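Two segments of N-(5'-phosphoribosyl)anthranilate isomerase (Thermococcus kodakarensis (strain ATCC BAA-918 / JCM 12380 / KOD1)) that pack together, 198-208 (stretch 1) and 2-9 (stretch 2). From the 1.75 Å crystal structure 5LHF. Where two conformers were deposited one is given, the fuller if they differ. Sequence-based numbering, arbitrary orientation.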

# COMPACT_ATOMS: atom_id res chain seq x y z
N LEU A 198 2.33 9.33 -17.03
CA LEU A 198 2.38 7.96 -16.52
C LEU A 198 1.14 7.63 -15.69
O LEU A 198 0.61 6.51 -15.78
CB LEU A 198 3.64 7.73 -15.68
CG LEU A 198 4.94 7.81 -16.47
CD1 LEU A 198 6.11 7.47 -15.56
CD2 LEU A 198 4.89 6.87 -17.70
N ILE A 199 0.69 8.57 -14.85
CA ILE A 199 -0.50 8.31 -14.05
C ILE A 199 -1.72 8.12 -14.96
O ILE A 199 -2.53 7.22 -14.74
CB ILE A 199 -0.73 9.43 -13.01
CG1 ILE A 199 0.37 9.37 -11.93
CG2 ILE A 199 -2.10 9.27 -12.35
CD1 ILE A 199 0.42 10.61 -10.99
N GLU A 200 -1.86 8.96 -15.99
CA GLU A 200 -3.01 8.80 -16.87
C GLU A 200 -2.96 7.48 -17.62
O GLU A 200 -4.00 6.86 -17.87
CB GLU A 200 -3.11 9.99 -17.83
CG GLU A 200 -3.48 11.24 -17.08
CD GLU A 200 -3.88 12.40 -17.98
OE1 GLU A 200 -3.42 12.44 -19.14
OE2 GLU A 200 -4.63 13.27 -17.51
N ALA A 201 -1.76 7.02 -17.99
CA ALA A 201 -1.66 5.73 -18.66
C ALA A 201 -2.05 4.60 -17.72
O ALA A 201 -2.69 3.63 -18.14
CB ALA A 201 -0.24 5.51 -19.18
N PHE A 202 -1.64 4.70 -16.44
CA PHE A 202 -2.01 3.72 -15.43
C PHE A 202 -3.52 3.71 -15.21
O PHE A 202 -4.17 2.65 -15.21
CB PHE A 202 -1.27 4.05 -14.13
CG PHE A 202 -1.40 2.99 -13.06
CD1 PHE A 202 -2.41 3.07 -12.12
CD2 PHE A 202 -0.48 1.95 -12.99
CE1 PHE A 202 -2.52 2.12 -11.13
CE2 PHE A 202 -0.59 0.99 -11.99
CZ PHE A 202 -1.61 1.07 -11.08
N MET A 203 -4.11 4.90 -15.02
CA MET A 203 -5.53 4.97 -14.72
C MET A 203 -6.37 4.45 -15.88
O MET A 203 -7.42 3.83 -15.67
CB MET A 203 -5.91 6.41 -14.39
CG MET A 203 -5.24 6.96 -13.14
SD MET A 203 -5.56 5.99 -11.66
CE MET A 203 -7.33 6.18 -11.45
N ALA A 204 -5.93 4.71 -17.12
CA ALA A 204 -6.64 4.21 -18.29
C ALA A 204 -6.82 2.71 -18.22
O ALA A 204 -7.91 2.19 -18.51
CB ALA A 204 -5.89 4.61 -19.55
N VAL A 205 -5.77 1.98 -17.82
CA VAL A 205 -5.87 0.53 -17.72
C VAL A 205 -6.83 0.13 -16.61
O VAL A 205 -7.63 -0.81 -16.76
CB VAL A 205 -4.48 -0.10 -17.50
CG1 VAL A 205 -4.62 -1.60 -17.35
CG2 VAL A 205 -3.55 0.23 -18.65
N VAL A 206 -6.74 0.80 -15.46
CA VAL A 206 -7.60 0.46 -14.33
C VAL A 206 -9.07 0.65 -14.70
O VAL A 206 -9.92 -0.18 -14.37
CB VAL A 206 -7.21 1.30 -13.10
CG1 VAL A 206 -8.19 1.04 -11.95
CG2 VAL A 206 -5.80 0.95 -12.68
N ARG A 207 -9.38 1.75 -15.40
CA ARG A 207 -10.77 2.04 -15.76
C ARG A 207 -11.22 1.31 -17.03
O ARG A 207 -12.42 1.06 -17.19
CB ARG A 207 -10.96 3.54 -15.91
CG ARG A 207 -10.60 4.32 -14.66
CD ARG A 207 -10.89 5.80 -14.80
NE ARG A 207 -9.82 6.62 -14.22
CZ ARG A 207 -9.95 7.91 -13.95
NH1 ARG A 207 -11.09 8.54 -14.20
NH2 ARG A 207 -8.93 8.59 -13.43
N ASN A 208 -10.31 0.96 -17.93
CA ASN A 208 -10.70 0.28 -19.17
C ASN A 208 -10.85 -1.22 -18.95
O ASN A 208 -11.63 -1.66 -18.11
CB ASN A 208 -9.69 0.54 -20.29
CG ASN A 208 -9.76 1.95 -20.85
OD1 ASN A 208 -10.62 2.74 -20.45
ND2 ASN A 208 -8.84 2.28 -21.75
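Stretch 2 2-9: MVEFVKIC

Stretch 2 lies nearly antiparallel along one side of the helix in stretch 1, in an apolar side-chain packing between the two ends of the chain that involves no direct hydrogen bond and is supplemented by one bridging water. The touching residues are at least 191 positions apart in sequence, so this is a tertiary contact rather than a local turn.

The backbone conformations are clear from the torsions. Residues 198-207 are helical, with phi from -56° to -84° and psi from -26° to -49°, and the amide-to-carbonyl pattern agrees: Met203 N to Ile199 O is 2.8 Å and Arg207 N to Met203 O is 2.9 Å. Asn208 leaves helical geometry, its psi having moved to -123°, although its N still reaches Ala204 O at 2.8 Å. In stretch 2, Phe5 to Ile8 are extended, with phi between -109° and -134° and psi between 113° and 129°. Glu4, just before the strand, has phi/psi of -100°/-14° and interrupts the extended path.

The axes of helix and strand approach to 10.7 Å, and their N-to-C directions make an angle of 163°. The register shows the same antiparallel course: Ile199 CA lies 8.8 Å from Ile8 CA, Val206 CA 6.7 Å from Val3 CA, and Arg207 CA 7.4 Å from Met2 CA. Thus the backbones are closer at the C-terminal end of the helix, where the N-terminal residues of stretch 2 arrive.

Strand alternation selects the side chains that face the helix. The CA-to-CB bonds of Val6 and Ile8 point toward it, whereas those of Phe5 and Lys7 point away. On the helix, Ile199, Phe202 and Val206 point toward the strand; their spacing of three and four residues brings them to the same side. Met203 leaves its backbone sideways, but its m, m, m rotamer carries the end of the side chain nearer.

Val6 is the centre of the packing, touching three helix residues. Its CG1 lies 3.9 Å from Met203 SD and 4.2 Å from Phe202 CE1, the latter contact being at the edge of the ring and near its plane. Its CG2 meets Val206 CG1 at 3.8 Å. Val206 CG1 also lies 4.0 Å from Val3 CB, so this one methyl touches both valines. Farther along the strand, Ile8 CD1 packs against Ile199 CG2 at 3.8 Å. Together the two stretches bury 349 Å², counting both sides, with Val6 and Val206 contributing the largest areas.

At the other end the contact is more exposed. Met2 CE comes within 4.2 Å of Arg207 O, while the Arg207 side chain starts away from stretch 2. Here a water links the backbones: it accepts from Val3 N at 3.2 Å, measured to the water O, and the same O donates to Val206 O at 2.6 Å. It thereby bridges an amide and a carbonyl that form no direct hydrogen bond.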

# COMPACT_ATOMS: atom_id res chain seq x y z
N MET A 2 -13.75 -4.90 -12.12
CA MET A 2 -13.69 -3.49 -11.74
C MET A 2 -12.95 -3.30 -10.42
O MET A 2 -13.34 -3.83 -9.38
CB MET A 2 -15.10 -2.90 -11.66
CG MET A 2 -15.93 -3.22 -12.90
SD MET A 2 -15.01 -3.12 -14.47
CE MET A 2 -14.72 -1.35 -14.58
N VAL A 3 -11.83 -2.58 -10.50
CA VAL A 3 -11.08 -2.18 -9.31
C VAL A 3 -11.71 -0.91 -8.75
O VAL A 3 -11.97 0.04 -9.49
CB VAL A 3 -9.60 -1.96 -9.66
CG1 VAL A 3 -8.81 -1.54 -8.44
CG2 VAL A 3 -8.99 -3.23 -10.25
N GLU A 4 -11.97 -0.90 -7.45
CA GLU A 4 -12.66 0.24 -6.86
C GLU A 4 -11.74 1.22 -6.16
O GLU A 4 -12.16 2.35 -5.87
CB GLU A 4 -13.74 -0.23 -5.87
CG GLU A 4 -14.95 -0.97 -6.48
CD GLU A 4 -15.50 -0.41 -7.81
OE1 GLU A 4 -15.14 0.70 -8.25
OE2 GLU A 4 -16.34 -1.12 -8.42
N PHE A 5 -10.50 0.85 -5.88
CA PHE A 5 -9.62 1.65 -5.04
C PHE A 5 -8.26 1.74 -5.71
O PHE A 5 -7.67 0.72 -6.06
CB PHE A 5 -9.52 1.03 -3.65
CG PHE A 5 -8.52 1.69 -2.73
CD1 PHE A 5 -8.89 2.78 -1.96
CD2 PHE A 5 -7.23 1.18 -2.59
CE1 PHE A 5 -7.98 3.37 -1.10
CE2 PHE A 5 -6.32 1.76 -1.72
CZ PHE A 5 -6.69 2.86 -0.97
N VAL A 6 -7.76 2.96 -5.89
CA VAL A 6 -6.43 3.17 -6.45
C VAL A 6 -5.66 4.07 -5.50
O VAL A 6 -6.12 5.16 -5.16
CB VAL A 6 -6.49 3.82 -7.84
CG1 VAL A 6 -5.07 4.03 -8.38
CG2 VAL A 6 -7.36 2.98 -8.79
N LYS A 7 -4.48 3.61 -5.09
CA LYS A 7 -3.62 4.36 -4.19
C LYS A 7 -2.30 4.61 -4.90
O LYS A 7 -1.73 3.68 -5.47
CB LYS A 7 -3.40 3.62 -2.87
CG LYS A 7 -2.38 4.28 -1.95
CD LYS A 7 -2.40 3.64 -0.54
CE LYS A 7 -1.16 4.03 0.27
NZ LYS A 7 0.03 3.15 -0.04
N ILE A 8 -1.86 5.87 -4.94
CA ILE A 8 -0.54 6.21 -5.47
C ILE A 8 0.32 6.61 -4.28
O ILE A 8 0.08 7.65 -3.64
CB ILE A 8 -0.59 7.33 -6.52
CG1 ILE A 8 -1.40 6.88 -7.75
CG2 ILE A 8 0.83 7.74 -6.91
CD1 ILE A 8 -1.69 8.00 -8.75
N CYS A 9 1.33 5.81 -4.00
CA CYS A 9 2.07 5.92 -2.75
C CYS A 9 3.36 6.70 -2.96
O CYS A 9 3.86 6.82 -4.08
CB CYS A 9 2.39 4.53 -2.19
SG CYS A 9 3.10 4.57 -0.51
O HOH W 1 -12.07 -0.67 -13.02